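PDB 4ZO7: Lin1840 protein from Listeria innocua serovar 6a, which probably hydrolyses terminal, non-reducing beta-D-glucosyl residues with release of beta-D-glucose, as a glycoside hydrolase family 3 beta-glucosidase. Local coordinates for residues A[145-150]-A[474-479]; A[194-199]-A[236-241]. The protein carries 2 engineered substitutions. All coordinates share one frame; numbering follows the deposited sequence.

Interaction 1: residues A[145-150]-A[474-479]; sequences PRWGRV and AGSLAT. With GLC (alpha-D-glucopyranose), chain I.
Arg-146 and Leu-477 join two domains of a family 3 glycoside hydrolase: 145-150 is part of a loop following strand 133-134 of the TIM-barrel N-terminal domain, and 474-479 of a loop following strand 459-465 of the C-terminal domain. The tight part is mostly backbone. Leu-477 N donates to Arg-146 O (2.9 Å, 154° at the hydrogen) in the carbonyl plane, and Ser-476 CA sends a C-H toward the same oxygen at 3.4 Å; Arg-508 NH2 also bonds to it. Next along, Gly-148 CA comes to 3.1 Å from Gly-475 O. Arg-146 CG, set beside its own backbone N (chi1 -68°), runs alongside the other loop and reaches Leu-477 O at 3.1 Å. The chain then bends at chi3 into a salt bridge with Asp-144, while NH1 bonds to Gly-559 O and Ile-561 O of the second subunit.

Toward Trp-147 the join is looser and hydrated. Water 1 bridges the loops, accepting from Gly-148 N (2.8 Å) and donating to Ser-476 OG (2.6 Å), a hydroxyl also bonded to Gly-202 O. Trp-147 CB points away, yet Ser-476 OG lies at the indole edge; NE1 bonds to Glu-204. Arg-149 CB lies over one indole face. Its guanidinium, in a glucose-binding pocket with Asp-91, Lys-191, His-192 and Trp-271, grips alpha-D-glucopyranose edge-on: NH1 to O2 at 3.1 Å, NH2 to O3 at 2.8 Å.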
# COMPACT_ATOMS: atom_id res chain seq x y z
N PRO A 145 -10.28 2.02 1.98
CA PRO A 145 -11.36 2.43 2.86
C PRO A 145 -11.00 2.87 4.28
O PRO A 145 -11.86 3.45 4.97
CB PRO A 145 -12.30 1.23 2.85
CG PRO A 145 -11.52 0.07 2.35
CD PRO A 145 -10.33 0.61 1.58
N ARG A 146 -9.76 2.64 4.74
CA ARG A 146 -9.29 3.18 6.00
C ARG A 146 -9.31 4.73 6.04
O ARG A 146 -9.56 5.28 7.11
CB ARG A 146 -7.88 2.69 6.30
CG ARG A 146 -7.79 1.20 6.61
CD ARG A 146 -6.32 0.74 6.70
NE ARG A 146 -5.65 0.80 5.40
CZ ARG A 146 -4.48 0.26 5.12
NH1 ARG A 146 -3.78 -0.42 6.02
NH2 ARG A 146 -4.01 0.38 3.88
N TRP A 147 -9.04 5.39 4.89
CA TRP A 147 -8.95 6.83 4.76
C TRP A 147 -10.33 7.42 4.87
O TRP A 147 -11.26 7.01 4.11
CB TRP A 147 -8.44 7.18 3.35
CG TRP A 147 -8.05 8.57 3.09
CD1 TRP A 147 -7.28 9.34 3.88
CD2 TRP A 147 -8.34 9.35 1.91
NE1 TRP A 147 -7.06 10.55 3.28
CE2 TRP A 147 -7.72 10.60 2.09
CE3 TRP A 147 -9.09 9.13 0.76
CZ2 TRP A 147 -7.76 11.64 1.11
CZ3 TRP A 147 -9.16 10.18 -0.23
CH2 TRP A 147 -8.46 11.40 -0.05
N GLY A 148 -10.47 8.43 5.75
CA GLY A 148 -11.80 8.95 5.98
C GLY A 148 -12.44 9.65 4.81
O GLY A 148 -13.66 9.74 4.74
N ARG A 149 -11.61 10.15 3.90
CA ARG A 149 -12.08 11.02 2.85
C ARG A 149 -12.61 10.23 1.66
O ARG A 149 -13.02 10.83 0.67
CB ARG A 149 -10.97 12.01 2.42
CG ARG A 149 -10.38 12.74 3.62
CD ARG A 149 -9.57 13.91 3.20
NE ARG A 149 -10.45 14.96 2.77
CZ ARG A 149 -10.17 16.25 2.72
NH1 ARG A 149 -8.99 16.73 3.06
NH2 ARG A 149 -11.13 17.07 2.36
N VAL A 150 -12.67 8.89 1.73
CA VAL A 150 -13.34 8.14 0.65
C VAL A 150 -14.79 8.61 0.48
O VAL A 150 -15.38 8.46 -0.59
CB VAL A 150 -13.28 6.61 0.82
CG1 VAL A 150 -11.85 6.15 0.85
CG2 VAL A 150 -13.99 6.20 2.10
N ALA A 474 -9.40 13.49 8.30
CA ALA A 474 -8.68 13.20 9.56
C ALA A 474 -9.52 12.31 10.48
O ALA A 474 -9.40 12.36 11.70
CB ALA A 474 -8.25 14.49 10.25
N GLY A 475 -10.35 11.50 9.81
CA GLY A 475 -11.11 10.38 10.32
C GLY A 475 -10.60 9.08 9.70
O GLY A 475 -11.33 8.37 9.00
N SER A 476 -9.33 8.77 9.96
CA SER A 476 -8.74 7.51 9.48
C SER A 476 -9.01 6.37 10.53
O SER A 476 -8.81 6.55 11.76
CB SER A 476 -7.25 7.70 9.21
OG SER A 476 -6.94 8.56 8.08
N LEU A 477 -9.49 5.23 10.05
CA LEU A 477 -9.57 4.02 10.88
C LEU A 477 -8.65 2.90 10.43
O LEU A 477 -8.80 2.43 9.32
CB LEU A 477 -10.95 3.39 10.78
CG LEU A 477 -12.16 3.96 11.47
CD1 LEU A 477 -13.20 2.85 11.56
CD2 LEU A 477 -11.78 4.48 12.84
N ALA A 478 -7.75 2.44 11.29
CA ALA A 478 -6.89 1.32 10.94
C ALA A 478 -7.72 0.07 10.66
O ALA A 478 -7.38 -0.66 9.76
CB ALA A 478 -5.87 1.07 12.02
N THR A 479 -8.77 -0.17 11.45
CA THR A 479 -9.66 -1.32 11.22
C THR A 479 -11.00 -0.79 10.70
O THR A 479 -11.66 0.09 11.35
CB THR A 479 -9.77 -2.17 12.49
OG1 THR A 479 -8.42 -2.49 12.93
CG2 THR A 479 -10.65 -3.40 12.23
C1 GLC I . -8.80 21.84 3.11
C2 GLC I . -9.38 20.50 2.57
C3 GLC I . -10.34 20.75 1.41
C4 GLC I . -11.34 21.86 1.71
C5 GLC I . -10.61 23.09 2.18
C6 GLC I . -11.59 24.24 2.52
O1 GLC I . -7.84 22.47 2.26
O2 GLC I . -8.41 19.61 2.08
O3 GLC I . -10.98 19.56 1.01
O4 GLC I . -12.02 22.14 0.53
O5 GLC I . -9.84 22.78 3.34
O6 GLC I . -12.34 23.86 3.62
O HOH W 1 -8.84 10.16 7.25

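Interaction 2: residues A[194-199]-A[236-241]; sequences AAYGAA and TAFNVV. With GLC (alpha-D-glucopyranose), chain I.
Asn-239 ties 236-241 to 194-199 through its amide. ND2 donates to Ala-194 O at 3.0 Å, straight (179° at the hydrogen) and in both the amide and the carbonyl plane. Its second hydrogen goes to Val-240 O at 2.9 Å, arriving from above that carbonyl's plane, which fixes the amide's rotation. OD1 is thereby turned toward Tyr-196, 3.2 Å from its CB; this buried oxygen has no polar partner in the model, and the amide lies within 8° of the phenol plane.

Segment 194-199 follows TIM-barrel strand 187-193, while 236-241 begins at the end of the neighbouring parallel strand 233-236 and runs into short strand 240-241, at the C-terminal end of the barrel strands, where active sites of such barrels lie.

Van der Waals contacts fill in beside the amide. Ala-237 CB points into the other segment, 3.6 Å from Ala-194 N and 4.2 Å from Tyr-196 CB. With CG anti to the backbone N (chi1 175°), Tyr-196 extends side by side with Phe-238, and its OH, hydrogen-bonded to Arg-149, sits at the Phe-238 ring edge, 3.7 Å from CD2.

Toward the sugars, Phe-238 CE2 approaches O2 of alpha-D-glucopyranose at 3.2 Å, and the ring also touches a bound beta-D-glucopyranose.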
# COMPACT_ATOMS: atom_id res chain seq x y z
N ALA A 194 -2.54 16.46 -6.51
CA ALA A 194 -3.07 15.28 -7.17
C ALA A 194 -2.82 14.02 -6.31
O ALA A 194 -1.90 13.99 -5.50
CB ALA A 194 -2.46 15.13 -8.60
N ALA A 195 -3.69 13.03 -6.43
CA ALA A 195 -3.41 11.60 -5.97
C ALA A 195 -3.45 11.40 -4.43
O ALA A 195 -2.85 10.48 -3.88
CB ALA A 195 -2.10 11.11 -6.53
N TYR A 196 -4.14 12.32 -3.77
CA TYR A 196 -4.26 12.41 -2.33
C TYR A 196 -4.86 11.11 -1.70
O TYR A 196 -4.45 10.73 -0.65
CB TYR A 196 -5.09 13.72 -2.03
CG TYR A 196 -5.49 14.04 -0.61
CD1 TYR A 196 -4.61 13.90 0.45
CD2 TYR A 196 -6.71 14.58 -0.34
CE1 TYR A 196 -4.94 14.24 1.73
CE2 TYR A 196 -7.05 14.94 0.96
CZ TYR A 196 -6.14 14.78 1.98
OH TYR A 196 -6.47 15.08 3.24
N GLY A 197 -5.80 10.46 -2.37
CA GLY A 197 -6.48 9.25 -1.87
C GLY A 197 -5.63 7.98 -1.86
O GLY A 197 -6.04 6.92 -1.32
N ALA A 198 -4.42 8.08 -2.39
CA ALA A 198 -3.49 6.98 -2.27
C ALA A 198 -2.68 7.03 -0.92
O ALA A 198 -1.69 6.27 -0.77
CB ALA A 198 -2.57 6.98 -3.48
N ALA A 199 -3.11 7.86 0.05
CA ALA A 199 -2.40 8.01 1.35
C ALA A 199 -2.02 6.65 1.92
O ALA A 199 -2.89 5.77 2.10
CB ALA A 199 -3.23 8.75 2.40
N THR A 236 -4.70 22.58 -4.61
CA THR A 236 -3.60 21.67 -4.41
C THR A 236 -3.95 20.61 -3.34
O THR A 236 -4.92 20.78 -2.57
CB THR A 236 -2.33 22.41 -3.92
OG1 THR A 236 -2.51 22.93 -2.58
CG2 THR A 236 -1.99 23.58 -4.83
N ALA A 237 -3.12 19.56 -3.27
CA ALA A 237 -3.27 18.50 -2.33
C ALA A 237 -2.26 18.62 -1.18
O ALA A 237 -1.15 19.11 -1.36
CB ALA A 237 -3.05 17.22 -3.05
N PHE A 238 -2.62 18.11 -0.01
CA PHE A 238 -1.71 17.96 1.13
C PHE A 238 -0.46 17.09 0.99
O PHE A 238 0.60 17.39 1.66
CB PHE A 238 -2.54 17.47 2.35
CG PHE A 238 -3.45 18.57 2.93
CD1 PHE A 238 -2.93 19.79 3.25
CD2 PHE A 238 -4.79 18.39 3.08
CE1 PHE A 238 -3.71 20.81 3.78
CE2 PHE A 238 -5.61 19.38 3.64
CZ PHE A 238 -5.06 20.59 3.99
N ASN A 239 -0.62 16.00 0.22
CA ASN A 239 0.42 14.94 0.09
C ASN A 239 1.58 15.31 -0.80
O ASN A 239 1.47 16.11 -1.73
CB ASN A 239 -0.16 13.67 -0.51
CG ASN A 239 -0.96 13.95 -1.80
OD1 ASN A 239 -2.02 14.56 -1.75
ND2 ASN A 239 -0.44 13.51 -2.94
N VAL A 240 2.69 14.66 -0.55
CA VAL A 240 3.75 14.60 -1.55
C VAL A 240 3.26 13.91 -2.80
O VAL A 240 2.45 12.99 -2.70
CB VAL A 240 4.99 13.82 -1.03
CG1 VAL A 240 5.70 14.58 0.09
CG2 VAL A 240 4.64 12.37 -0.61
N VAL A 241 3.78 14.35 -3.95
CA VAL A 241 3.75 13.61 -5.23
C VAL A 241 5.19 13.36 -5.62
O VAL A 241 6.01 14.27 -5.70
CB VAL A 241 2.99 14.39 -6.27
CG1 VAL A 241 3.11 13.79 -7.71
CG2 VAL A 241 1.55 14.57 -5.78
C1 GLC I . -8.80 21.84 3.11
C2 GLC I . -9.38 20.50 2.57
C3 GLC I . -10.34 20.75 1.41
C4 GLC I . -11.34 21.86 1.71
C5 GLC I . -10.61 23.09 2.18
C6 GLC I . -11.59 24.24 2.52
O1 GLC I . -7.84 22.47 2.26
O2 GLC I . -8.41 19.61 2.08
O3 GLC I . -10.98 19.56 1.01
O4 GLC I . -12.02 22.14 0.53
O5 GLC I . -9.84 22.78 3.34
O6 GLC I . -12.34 23.86 3.62

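Both contacts are buried, and both border the same alpha-D-glucopyranose, but they join different elements. Interaction 1 crosses from the barrel to the C-terminal domain; interaction 2 links the ends of neighbouring strands within the barrel. Their chemistry follows: backbone bonding and a bridging water between domains, against a side-chain amide and aromatic packing inside one. Toward the sugar, interaction 1 supplies charged hydrogen-bond donors and interaction 2 an apolar ring. The two meet directly where Trp-147 packs edge-to-face on Tyr-196, CZ2 lying 3.4 Å from Tyr-196 CE2, and where Arg-149 NH1 probably hydrogen-bonds to Tyr-196 OH (3.0 Å). The second subunit borders both, packing on Phe-238 and Val-240 in interaction 2.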